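Local coordinates for botulinum neurotoxin type C1 (Clostridium botulinum, PDB 3R4S), which probably enters nerve cells by binding two gangliosides through the receptor-binding region modelled here, and as the complete toxin is a metalloendopeptidase, at residues S81-I86 and S231-N236; E326-D331 and E336-I341; R391-L394 and Y399-N402; A414-L417 and S421-W424. All blocks are in the same frame, centred on the assembly; numbering follows the deposited sequence.

How the interactions relate
Followed from the N terminus, the four contacts close one after another; none nests in or crosses another. Interaction 1 has the longest span, with 144 residues between its segments: it ties strand 77-87 of the lectin-like half to the loop that leads into the trefoil half. The other three span only a few residues within the trefoil. Interaction 2 folds the loop before strand 338-345 back on that strand, interaction 3 closes the hairpin 381-392/401-409, and interaction 4 joins two parts of the loop between strands 401-409 and 424-428. Interactions 2 and 3 touch each other: Tyr329 O lies 2.7 Å from Arg391 N, probably a hydrogen bond.

Interaction 1: S81-I86 and S231-N236; sequences SFWIRI and SLQYTN
The indole of Trp83 carries this contact from the strand side, meeting Leu232 along one rim and Gln233 at the benzene end. Its CG stands beside the backbone N and anti to the carbonyl carbon (chi1 -78°), and with chi2 at 91° the ring system is turned squarely across the CA-CB-CG plane. Leu232 comes in at the edge, close to the indole plane: its CB is 3.5 Å from Trp83 NE1, a packing contact, and the two side chains run past each other in opposite senses. One methyl continues this line, Leu232 CD1 lying 3.9 Å from NE1 and 4.3 Å from CD1 of Trp83.

Strand 77-87, on which Trp83 sits, belongs to a sheet of the lectin-like, concanavalin-type half of the receptor-binding region, while Leu232 and Gln233 follow helix 222-231 in the loop that runs on to strand 251-256 of the trefoil half. The contact therefore lies where the chain passes from one half to the other. Arg211, from the neighbouring strand 207-216, serves both sides, making a cation-pi contact with Trp83 and a hydrogen bond from NH2 to Leu232 O. Phe149 also meets the Trp83 ring.

Gln233 crosses the indole at roughly a right angle. Its CG makes the closest touch, 3.5 Å from Trp83 CZ2 in an oblique approach, and the amide carbon CD follows at 3.8 Å from Trp83 CH2. Beyond CG the chain is extended, which lays the amide alongside the CZ2-CH2 bond of the six-membered ring, the two planes 50° apart.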
loop_
_atom_site.group_PDB
_atom_site.type_symbol
_atom_site.label_atom_id
_atom_site.label_comp_id
_atom_site.label_asym_id
_atom_site.label_seq_id
_atom_site.Cartn_x
_atom_site.Cartn_y
_atom_site.Cartn_z
ATOM N N SER A 81 14.588 2.557 -9.542
ATOM C CA SER A 81 13.626 1.952 -8.624
ATOM C C SER A 81 13.428 2.799 -7.381
ATOM O O SER A 81 14.346 3.481 -6.933
ATOM C CB SER A 81 14.062 0.532 -8.218
ATOM O OG SER A 81 15.302 0.533 -7.516
ATOM N N PHE A 82 12.226 2.758 -6.818
ATOM C CA PHE A 82 11.945 3.509 -5.603
ATOM C C PHE A 82 10.565 3.187 -5.057
ATOM O O PHE A 82 9.651 2.815 -5.802
ATOM C CB PHE A 82 12.032 5.022 -5.844
ATOM C CG PHE A 82 11.098 5.532 -6.934
ATOM C CD1 PHE A 82 9.811 5.984 -6.627
ATOM C CD2 PHE A 82 11.515 5.577 -8.255
ATOM C CE1 PHE A 82 8.944 6.463 -7.638
ATOM C CE2 PHE A 82 10.664 6.057 -9.274
ATOM C CZ PHE A 82 9.387 6.506 -8.964
ATOM N N TRP A 83 10.429 3.344 -3.749
ATOM C CA TRP A 83 9.144 3.258 -3.093
ATOM C C TRP A 83 8.562 4.647 -3.067
ATOM O O TRP A 83 9.290 5.633 -2.842
ATOM C CB TRP A 83 9.316 2.750 -1.666
ATOM C CG TRP A 83 9.515 1.276 -1.607
ATOM C CD1 TRP A 83 10.706 0.600 -1.631
ATOM C CD2 TRP A 83 8.487 0.283 -1.510
ATOM N NE1 TRP A 83 10.478 -0.758 -1.550
ATOM C CE2 TRP A 83 9.124 -0.979 -1.488
ATOM C CE3 TRP A 83 7.090 0.336 -1.464
ATOM C CZ2 TRP A 83 8.409 -2.176 -1.403
ATOM C CZ3 TRP A 83 6.379 -0.854 -1.385
ATOM C CH2 TRP A 83 7.040 -2.094 -1.355
ATOM N N ILE A 84 7.255 4.727 -3.306
ATOM C CA ILE A 84 6.580 6.008 -3.333
ATOM C C ILE A 84 5.176 5.889 -2.776
ATOM O O ILE A 84 4.516 4.856 -2.921
ATOM C CB ILE A 84 6.513 6.585 -4.770
ATOM C CG1 ILE A 84 5.682 7.877 -4.780
ATOM C CG2 ILE A 84 5.910 5.561 -5.758
ATOM C CD1 ILE A 84 5.750 8.632 -6.118
ATOM N N ARG A 85 4.727 6.943 -2.111
ATOM C CA ARG A 85 3.340 7.037 -1.675
ATOM C C ARG A 85 2.830 8.442 -1.991
ATOM O O ARG A 85 3.557 9.423 -1.799
ATOM C CB ARG A 85 3.221 6.777 -0.167
ATOM C CG ARG A 85 1.775 6.704 0.329
ATOM C CD ARG A 85 1.671 6.485 1.860
ATOM N NE ARG A 85 0.281 6.662 2.271
ATOM C CZ ARG A 85 -0.124 7.346 3.336
ATOM N NH1 ARG A 85 0.752 7.927 4.158
ATOM N NH2 ARG A 85 -1.420 7.426 3.593
ATOM N N ILE A 86 1.590 8.531 -2.469
ATOM C CA ILE A 86 0.944 9.815 -2.750
ATOM C C ILE A 86 -0.368 9.912 -1.982
ATOM O O ILE A 86 -1.182 8.984 -2.011
ATOM C CB ILE A 86 0.602 9.976 -4.259
ATOM C CG1 ILE A 86 1.810 9.652 -5.157
ATOM C CG2 ILE A 86 0.090 11.392 -4.558
ATOM C CD1 ILE A 86 2.820 10.734 -5.162
ATOM N N SER A 231 13.486 -7.673 -1.149
ATOM C CA SER A 231 14.589 -7.326 -0.260
ATOM C C SER A 231 14.374 -5.989 0.455
ATOM O O SER A 231 15.102 -5.651 1.384
ATOM C CB SER A 231 15.908 -7.285 -1.040
ATOM O OG SER A 231 16.081 -6.029 -1.672
ATOM N N LEU A 232 13.380 -5.222 0.026
ATOM C CA LEU A 232 13.159 -3.909 0.623
ATOM C C LEU A 232 11.932 -3.877 1.539
ATOM O O LEU A 232 11.478 -2.804 1.942
ATOM C CB LEU A 232 13.056 -2.833 -0.468
ATOM C CG LEU A 232 14.360 -2.589 -1.235
ATOM C CD1 LEU A 232 14.111 -1.836 -2.530
ATOM C CD2 LEU A 232 15.406 -1.865 -0.360
ATOM N N GLN A 233 11.400 -5.049 1.872
ATOM C CA GLN A 233 10.254 -5.126 2.775
ATOM C C GLN A 233 10.445 -6.195 3.829
ATOM O O GLN A 233 11.156 -7.174 3.605
ATOM C CB GLN A 233 8.978 -5.515 2.032
ATOM C CG GLN A 233 8.833 -4.992 0.637
ATOM C CD GLN A 233 7.665 -5.650 -0.078
ATOM O OE1 GLN A 233 7.853 -6.478 -0.977
ATOM N NE2 GLN A 233 6.458 -5.309 0.336
ATOM N N TYR A 234 9.767 -6.007 4.958
ATOM C CA TYR A 234 9.542 -7.069 5.924
ATOM C C TYR A 234 8.195 -7.721 5.620
ATOM O O TYR A 234 7.151 -7.260 6.090
ATOM C CB TYR A 234 9.542 -6.492 7.333
ATOM C CG TYR A 234 10.887 -5.932 7.745
ATOM C CD1 TYR A 234 11.875 -6.764 8.260
ATOM C CD2 TYR A 234 11.171 -4.576 7.619
ATOM C CE1 TYR A 234 13.113 -6.263 8.648
ATOM C CE2 TYR A 234 12.407 -4.064 8.004
ATOM C CZ TYR A 234 13.371 -4.917 8.521
ATOM O OH TYR A 234 14.599 -4.436 8.908
ATOM N N THR A 235 8.217 -8.784 4.825
ATOM C CA THR A 235 6.982 -9.370 4.328
ATOM C C THR A 235 6.124 -10.031 5.400
ATOM O O THR A 235 4.967 -10.347 5.148
ATOM C CB THR A 235 7.245 -10.387 3.201
ATOM O OG1 THR A 235 8.098 -11.428 3.688
ATOM C CG2 THR A 235 7.899 -9.699 1.989
ATOM N N ASN A 236 6.671 -10.257 6.587
ATOM C CA ASN A 236 5.850 -10.847 7.638
ATOM C C ASN A 236 5.254 -9.804 8.572
ATOM O O ASN A 236 4.516 -10.137 9.498
ATOM C CB ASN A 236 6.590 -11.928 8.438
ATOM C CG ASN A 236 5.620 -12.829 9.209
ATOM O OD1 ASN A 236 4.631 -13.319 8.641
ATOM N ND2 ASN A 236 5.884 -13.035 10.499
#

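Interaction 2: E326-D331 and E336-I341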
loop_
_atom_site.group_PDB
_atom_site.type_symbol
_atom_site.label_atom_id
_atom_site.label_comp_id
_atom_site.label_asym_id
_atom_site.label_seq_id
_atom_site.Cartn_x
_atom_site.Cartn_y
_atom_site.Cartn_z
ATOM N N GLU A 326 -24.177 -20.217 17.056
ATOM C CA GLU A 326 -25.540 -20.482 16.608
ATOM C C GLU A 326 -25.623 -20.950 15.158
ATOM O O GLU A 326 -24.813 -20.566 14.310
ATOM C CB GLU A 326 -26.420 -19.240 16.769
ATOM C CG GLU A 326 -26.260 -18.509 18.087
ATOM C CD GLU A 326 -27.013 -17.185 18.093
ATOM O OE1 GLU A 326 -27.214 -16.615 16.994
ATOM O OE2 GLU A 326 -27.405 -16.720 19.190
ATOM N N THR A 327 -26.642 -21.755 14.885
ATOM C CA THR A 327 -26.967 -22.173 13.529
ATOM C C THR A 327 -27.173 -20.954 12.652
ATOM O O THR A 327 -27.747 -19.966 13.085
ATOM C CB THR A 327 -28.257 -22.995 13.519
ATOM O OG1 THR A 327 -28.134 -24.061 14.465
ATOM C CG2 THR A 327 -28.524 -23.564 12.122
ATOM N N MET A 328 -26.691 -21.022 11.420
ATOM C CA MET A 328 -26.877 -19.941 10.466
ATOM C C MET A 328 -27.901 -20.346 9.409
ATOM O O MET A 328 -28.066 -21.527 9.129
ATOM C CB MET A 328 -25.533 -19.576 9.820
ATOM C CG MET A 328 -24.582 -18.879 10.764
ATOM S SD MET A 328 -24.936 -17.113 10.881
ATOM C CE MET A 328 -23.932 -16.477 9.537
ATOM N N TYR A 329 -28.586 -19.359 8.837
ATOM C CA TYR A 329 -29.619 -19.607 7.838
ATOM C C TYR A 329 -29.345 -18.735 6.629
ATOM O O TYR A 329 -29.080 -17.545 6.768
ATOM C CB TYR A 329 -31.014 -19.292 8.398
ATOM C CG TYR A 329 -31.311 -20.021 9.690
ATOM C CD1 TYR A 329 -31.974 -21.243 9.685
ATOM C CD2 TYR A 329 -30.904 -19.499 10.913
ATOM C CE1 TYR A 329 -32.225 -21.927 10.867
ATOM C CE2 TYR A 329 -31.152 -20.175 12.104
ATOM C CZ TYR A 329 -31.813 -21.387 12.074
ATOM O OH TYR A 329 -32.065 -22.060 13.249
ATOM N N ALA A 330 -29.406 -19.333 5.445
ATOM C CA ALA A 330 -29.186 -18.604 4.204
ATOM C C ALA A 330 -30.259 -18.979 3.187
ATOM O O ALA A 330 -30.735 -20.112 3.173
ATOM C CB ALA A 330 -27.798 -18.907 3.650
ATOM N N ASP A 331 -30.628 -18.020 2.342
ATOM C CA ASP A 331 -31.668 -18.224 1.332
ATOM C C ASP A 331 -31.497 -19.505 0.526
ATOM O O ASP A 331 -32.421 -20.318 0.445
ATOM C CB ASP A 331 -31.769 -17.016 0.397
ATOM C CG ASP A 331 -32.526 -15.872 1.020
ATOM O OD1 ASP A 331 -32.632 -14.797 0.389
ATOM O OD2 ASP A 331 -33.024 -16.062 2.149
ATOM N N GLU A 336 -23.356 -25.022 6.447
ATOM C CA GLU A 336 -22.608 -25.977 7.258
ATOM C C GLU A 336 -21.243 -25.416 7.680
ATOM O O GLU A 336 -20.463 -24.966 6.848
ATOM C CB GLU A 336 -22.440 -27.306 6.504
ATOM C CG GLU A 336 -21.934 -28.463 7.378
ATOM C CD GLU A 336 -21.746 -29.772 6.601
ATOM O OE1 GLU A 336 -22.226 -29.866 5.446
ATOM O OE2 GLU A 336 -21.120 -30.708 7.155
ATOM N N ASP A 337 -20.980 -25.450 8.982
ATOM C CA ASP A 337 -19.726 -24.977 9.559
ATOM C C ASP A 337 -19.521 -23.467 9.436
ATOM O O ASP A 337 -18.401 -22.981 9.622
ATOM C CB ASP A 337 -18.530 -25.725 8.957
ATOM C CG ASP A 337 -18.565 -27.210 9.255
ATOM O OD1 ASP A 337 -18.675 -27.572 10.443
ATOM O OD2 ASP A 337 -18.492 -28.011 8.298
ATOM N N ILE A 338 -20.592 -22.739 9.121
ATOM C CA ILE A 338 -20.552 -21.278 9.066
ATOM C C ILE A 338 -21.053 -20.674 10.379
ATOM O O ILE A 338 -22.145 -21.007 10.836
ATOM C CB ILE A 338 -21.443 -20.732 7.940
ATOM C CG1 ILE A 338 -21.045 -21.315 6.585
ATOM C CG2 ILE A 338 -21.347 -19.207 7.887
ATOM C CD1 ILE A 338 -19.676 -20.836 6.111
ATOM N N TYR A 339 -20.262 -19.788 10.982
ATOM C CA TYR A 339 -20.664 -19.114 12.221
ATOM C C TYR A 339 -20.527 -17.611 12.086
ATOM O O TYR A 339 -19.566 -17.116 11.497
ATOM C CB TYR A 339 -19.818 -19.577 13.400
ATOM C CG TYR A 339 -19.831 -21.065 13.589
ATOM C CD1 TYR A 339 -20.703 -21.660 14.489
ATOM C CD2 TYR A 339 -18.979 -21.883 12.856
ATOM C CE1 TYR A 339 -20.719 -23.028 14.667
ATOM C CE2 TYR A 339 -18.986 -23.252 13.024
ATOM C CZ TYR A 339 -19.859 -23.819 13.932
ATOM O OH TYR A 339 -19.878 -25.182 14.103
ATOM N N ALA A 340 -21.490 -16.880 12.632
ATOM C CA ALA A 340 -21.433 -15.432 12.608
ATOM C C ALA A 340 -20.357 -14.930 13.564
ATOM O O ALA A 340 -20.118 -15.536 14.609
ATOM C CB ALA A 340 -22.809 -14.833 12.974
ATOM N N ILE A 341 -19.706 -13.828 13.195
ATOM C CA ILE A 341 -18.891 -13.077 14.140
ATOM C C ILE A 341 -19.742 -11.944 14.696
ATOM O O ILE A 341 -20.321 -11.158 13.947
ATOM C CB ILE A 341 -17.612 -12.509 13.490
ATOM C CG1 ILE A 341 -16.697 -13.656 13.031
ATOM C CG2 ILE A 341 -16.895 -11.587 14.470
ATOM C CD1 ILE A 341 -15.479 -13.220 12.209
HETATM O O HOH W 1 -23.400 -18.216 14.376
HETATM O O HOH W 2 -24.859 -22.856 10.514
#
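In the beta-trefoil half of the receptor-binding region, Met328 lies in the loop between strands 317-323 and 338-345 and packs back against Ile338 and Ala340 at the start of the second strand. No direct hydrogen bond joins the two segments; the side chain of Met328 and two waters do the work.

The thioether chain is bent at both later torsions (chi2 -82°, chi3 -89°), and this curl takes it along the strand's backbone. At its root CG sits against a carbonyl, 3.2 Å from Ile338 O, a close packing contact. Further out SD reaches the methyl of the next but one residue, 3.8 Å from Ala340 CB, and the terminal CE rests 4.1 Å from Ile338 CG2. Tyr390 and Phe392 of strand 381-392 and Thr407 of strand 401-409 also touch Met328, so the buried side chain fills a place between the loop and this part of the sheet.

Tyr339 points its side chain away from the loop, though its ring still lies obliquely beside Glu326 O. The polar backbone groups are bridged by water. One water accepts from Met328 N at 2.7 Å and donates a weak bond to Ile338 O. The other bridges farther along, donating to Glu326 O at 2.7 Å and accepting from Ala340 N at 2.9 Å.

Interaction 3: R391-L394 and Y399-N402; sequences RFRL and YRHN
Phe392 and His401 form the hydrogen-bonded antiparallel pair next to the loop that connects strands 381-392 and 401-409, a beta hairpin of the trefoil half. Two backbone bonds join them: Phe392 N to His401 O at 2.9 Å and His401 N to Phe392 O at 2.7 Å. Next along, Arg391 and Asn402 make a non-hydrogen-bonded pair, and here Arg391 CA gives a CA-H...O contact to His401 O.

Two arginines then reach across to backbone carbonyls. Arg391 bends at chi2 (-102°), which swings its guanidinium over the partner strand; NH1 binds Arg400 O at 2.9 Å. The oxygen lies in the guanidinium plane, whereas the donor stands 43° above the carbonyl plane. In return Arg400 NH1 makes a weak bond to Arg391 O, 2.8 Å long but strongly bent.

The remaining contacts involve the guanidinium groups and their charges. Asn402 lies over one face of the Arg391 guanidinium, its CG 3.6 Å above the plane and offset toward the rim, with the amide and guanidinium planes 50° apart. Asp331 pins both: its OD2 forms a salt bridge with Arg391 NE, and OD1 accepts from Asn402 ND2, so the carboxylate probably balances much of the charge here. Arg393 meets Arg400 at about a right angle. The like charges come close, Arg393 NH1 being 3.4 Å from Arg400 NE, while Arg393 NE is tied to Trp398 O. The aliphatic chain of Arg400 covers one face of the Arg393 guanidinium: its CG sits 3.7 Å from that plane, over the centre.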
loop_
_atom_site.group_PDB
_atom_site.type_symbol
_atom_site.label_atom_id
_atom_site.label_comp_id
_atom_site.label_asym_id
_atom_site.label_seq_id
_atom_site.Cartn_x
_atom_site.Cartn_y
_atom_site.Cartn_z
ATOM N N ARG A 391 -29.668 -14.890 7.130
ATOM C CA ARG A 391 -30.957 -14.460 7.680
ATOM C C ARG A 391 -30.925 -14.351 9.202
ATOM O O ARG A 391 -30.595 -15.310 9.890
ATOM C CB ARG A 391 -32.061 -15.432 7.257
ATOM C CG ARG A 391 -32.439 -15.349 5.791
ATOM C CD ARG A 391 -33.741 -14.569 5.608
ATOM N NE ARG A 391 -34.037 -14.362 4.197
ATOM C CZ ARG A 391 -34.915 -13.485 3.723
ATOM N NH1 ARG A 391 -35.612 -12.705 4.548
ATOM N NH2 ARG A 391 -35.094 -13.385 2.409
ATOM N N PHE A 392 -31.269 -13.177 9.720
ATOM C CA PHE A 392 -31.304 -12.943 11.159
ATOM C C PHE A 392 -32.581 -12.201 11.542
ATOM O O PHE A 392 -33.259 -11.612 10.697
ATOM C CB PHE A 392 -30.140 -12.047 11.613
ATOM C CG PHE A 392 -28.768 -12.641 11.430
ATOM C CD1 PHE A 392 -28.126 -13.282 12.487
ATOM C CD2 PHE A 392 -28.096 -12.508 10.226
ATOM C CE1 PHE A 392 -26.846 -13.804 12.329
ATOM C CE2 PHE A 392 -26.816 -13.020 10.065
ATOM C CZ PHE A 392 -26.192 -13.669 11.108
ATOM N N ARG A 393 -32.878 -12.205 12.837
ATOM C CA ARG A 393 -33.841 -11.286 13.417
ATOM C C ARG A 393 -33.046 -10.365 14.328
ATOM O O ARG A 393 -32.599 -10.774 15.396
ATOM C CB ARG A 393 -34.894 -12.030 14.243
ATOM C CG ARG A 393 -35.775 -12.978 13.443
ATOM C CD ARG A 393 -36.889 -13.583 14.325
ATOM N NE ARG A 393 -37.778 -14.425 13.527
ATOM C CZ ARG A 393 -37.621 -15.733 13.365
ATOM N NH1 ARG A 393 -36.613 -16.365 13.954
ATOM N NH2 ARG A 393 -38.475 -16.409 12.614
ATOM N N LEU A 394 -32.863 -9.125 13.902
ATOM C CA LEU A 394 -32.121 -8.160 14.695
ATOM C C LEU A 394 -32.977 -6.930 14.965
ATOM O O LEU A 394 -33.896 -6.628 14.210
ATOM C CB LEU A 394 -30.843 -7.740 13.956
ATOM C CG LEU A 394 -29.911 -8.831 13.419
ATOM C CD1 LEU A 394 -28.792 -8.210 12.569
ATOM C CD2 LEU A 394 -29.336 -9.661 14.558
ATOM N N TYR A 399 -39.712 -10.774 11.682
ATOM C CA TYR A 399 -39.339 -11.708 10.623
ATOM C C TYR A 399 -37.823 -11.708 10.424
ATOM O O TYR A 399 -37.151 -10.743 10.779
ATOM C CB TYR A 399 -40.043 -11.347 9.311
ATOM C CG TYR A 399 -41.562 -11.400 9.380
ATOM C CD1 TYR A 399 -42.236 -12.620 9.411
ATOM C CD2 TYR A 399 -42.324 -10.232 9.396
ATOM C CE1 TYR A 399 -43.629 -12.678 9.470
ATOM C CE2 TYR A 399 -43.725 -10.281 9.451
ATOM C CZ TYR A 399 -44.362 -11.502 9.492
ATOM O OH TYR A 399 -45.734 -11.557 9.547
ATOM N N ARG A 400 -37.289 -12.794 9.869
ATOM C CA ARG A 400 -35.872 -12.846 9.514
ATOM C C ARG A 400 -35.603 -12.008 8.272
ATOM O O ARG A 400 -36.368 -12.041 7.310
ATOM C CB ARG A 400 -35.420 -14.288 9.258
ATOM C CG ARG A 400 -35.327 -15.149 10.504
ATOM C CD ARG A 400 -34.589 -16.457 10.231
ATOM N NE ARG A 400 -34.377 -17.187 11.479
ATOM C CZ ARG A 400 -33.282 -17.104 12.233
ATOM N NH1 ARG A 400 -32.259 -16.330 11.866
ATOM N NH2 ARG A 400 -33.201 -17.806 13.357
ATOM N N HIS A 401 -34.510 -11.256 8.299
ATOM C CA HIS A 401 -34.088 -10.501 7.126
ATOM C C HIS A 401 -32.641 -10.827 6.754
ATOM O O HIS A 401 -31.876 -11.316 7.581
ATOM C CB HIS A 401 -34.244 -8.998 7.365
ATOM C CG HIS A 401 -35.652 -8.579 7.626
ATOM N ND1 HIS A 401 -36.563 -8.349 6.615
ATOM C CD2 HIS A 401 -36.323 -8.363 8.787
ATOM C CE1 HIS A 401 -37.723 -8.001 7.135
ATOM N NE2 HIS A 401 -37.600 -7.998 8.455
ATOM N N ASN A 402 -32.285 -10.559 5.502
ATOM C CA ASN A 402 -30.925 -10.735 5.031
ATOM C C ASN A 402 -30.000 -9.602 5.479
ATOM O O ASN A 402 -30.318 -8.426 5.301
ATOM C CB ASN A 402 -30.911 -10.837 3.506
ATOM C CG ASN A 402 -31.220 -12.235 3.021
ATOM O OD1 ASN A 402 -30.913 -13.218 3.694
ATOM N ND2 ASN A 402 -31.819 -12.334 1.840
#

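Interaction 4: A414-L417 and S421-W424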
loop_
_atom_site.group_PDB
_atom_site.type_symbol
_atom_site.label_atom_id
_atom_site.label_comp_id
_atom_site.label_asym_id
_atom_site.label_seq_id
_atom_site.Cartn_x
_atom_site.Cartn_y
_atom_site.Cartn_z
ATOM N N ALA A 414 -9.813 -24.901 4.163
ATOM C CA ALA A 414 -8.800 -24.805 3.108
ATOM C C ALA A 414 -9.401 -24.451 1.753
ATOM O O ALA A 414 -8.781 -23.757 0.949
ATOM C CB ALA A 414 -8.009 -26.106 2.997
ATOM N N SER A 415 -10.614 -24.926 1.494
ATOM C CA SER A 415 -11.230 -24.679 0.193
ATOM C C SER A 415 -11.516 -23.190 -0.047
ATOM O O SER A 415 -11.762 -22.775 -1.183
ATOM C CB SER A 415 -12.519 -25.491 0.046
ATOM O OG SER A 415 -13.525 -25.012 0.919
ATOM N N LEU A 416 -11.462 -22.386 1.015
ATOM C CA LEU A 416 -11.759 -20.956 0.910
ATOM C C LEU A 416 -10.492 -20.104 0.855
ATOM O O LEU A 416 -10.556 -18.886 0.726
ATOM C CB LEU A 416 -12.613 -20.537 2.110
ATOM C CG LEU A 416 -13.753 -19.533 1.943
ATOM C CD1 LEU A 416 -14.625 -19.887 0.746
ATOM C CD2 LEU A 416 -14.583 -19.473 3.227
ATOM N N LEU A 417 -9.333 -20.749 0.950
ATOM C CA LEU A 417 -8.069 -20.028 1.111
ATOM C C LEU A 417 -7.748 -19.073 -0.018
ATOM O O LEU A 417 -7.073 -18.063 0.189
ATOM C CB LEU A 417 -6.911 -21.011 1.287
ATOM C CG LEU A 417 -6.753 -21.545 2.707
ATOM C CD1 LEU A 417 -5.710 -22.652 2.765
ATOM C CD2 LEU A 417 -6.385 -20.403 3.646
ATOM N N SER A 421 -12.894 -13.148 -0.689
ATOM C CA SER A 421 -13.851 -12.881 0.386
ATOM C C SER A 421 -13.204 -13.025 1.770
ATOM O O SER A 421 -13.791 -12.613 2.774
ATOM C CB SER A 421 -15.064 -13.813 0.273
ATOM O OG SER A 421 -14.764 -15.085 0.840
ATOM N N THR A 422 -11.994 -13.595 1.823
ATOM C CA THR A 422 -11.315 -13.826 3.098
ATOM C C THR A 422 -10.216 -12.800 3.335
ATOM O O THR A 422 -9.425 -12.928 4.279
ATOM C CB THR A 422 -10.676 -15.231 3.190
ATOM O OG1 THR A 422 -9.607 -15.356 2.233
ATOM C CG2 THR A 422 -11.713 -16.318 2.946
ATOM N N HIS A 423 -10.160 -11.797 2.464
ATOM C CA HIS A 423 -9.133 -10.769 2.547
ATOM C C HIS A 423 -9.664 -9.547 3.280
ATOM O O HIS A 423 -10.667 -8.956 2.875
ATOM C CB HIS A 423 -8.634 -10.368 1.148
ATOM C CG HIS A 423 -7.959 -11.476 0.405
ATOM N ND1 HIS A 423 -7.248 -11.269 -0.772
ATOM C CD2 HIS A 423 -7.864 -12.804 0.652
ATOM C CE1 HIS A 423 -6.763 -12.408 -1.203
ATOM N NE2 HIS A 423 -7.123 -13.369 -0.353
ATOM N N TRP A 424 -8.966 -9.169 4.346
ATOM C CA TRP A 424 -9.385 -8.076 5.213
ATOM C C TRP A 424 -8.347 -6.971 5.246
ATOM O O TRP A 424 -7.171 -7.232 5.496
ATOM C CB TRP A 424 -9.594 -8.607 6.644
ATOM C CG TRP A 424 -10.674 -9.632 6.704
ATOM C CD1 TRP A 424 -10.524 -10.997 6.642
ATOM C CD2 TRP A 424 -12.080 -9.387 6.811
ATOM N NE1 TRP A 424 -11.759 -11.615 6.722
ATOM C CE2 TRP A 424 -12.728 -10.648 6.822
ATOM C CE3 TRP A 424 -12.856 -8.225 6.905
ATOM C CZ2 TRP A 424 -14.109 -10.771 6.915
ATOM C CZ3 TRP A 424 -14.230 -8.351 6.997
ATOM C CH2 TRP A 424 -14.843 -9.614 7.008
HETATM O O HOH W 3 -6.176 -15.742 -0.861
#
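Thr422 is turned (chi1 66°) so that OG1 stands between the backbone N and the carbonyl carbon, which puts CG2 beside the N and facing Leu416. Leu416 has a first torsion of -141°, away from the usual staggered values, and with it CG is brought up to that methyl. Both residues lie in the loop of the beta-trefoil half that joins strand 401-409 to strand 424-428, each at the end of a short 3-10 segment. At the first 3-10 segment Leu417 N bonds Ala414 O, 3.1 Å.

The direct touch is small: the methyl Thr422 CG2 sits against the carbonyl Leu416 O at 3.6 Å and against Leu416 CG at 3.9 Å, the two side chains meeting at a slant. Ile384 of strand 381-392 touches Leu416, Leu417 and Thr422 alike, so the methyl contact is backed by a third side chain from the sheet.

The hydroxyl of Thr422 works elsewhere: OG1 is bonded to Ser419 O and to Gln370 NE2, which hold the side chain in this rotation and leave CG2 to make the packing. Gln370 NE2 also bonds Leu417 O, so this one amide joins both segments to strand 367-374. Directly between the segments there is no hydrogen bond, but a water completes the link. It lies in the plane of the His423 ring at its edge, 2.6 Å from NE2, and donates to Leu417 O at 2.7 Å.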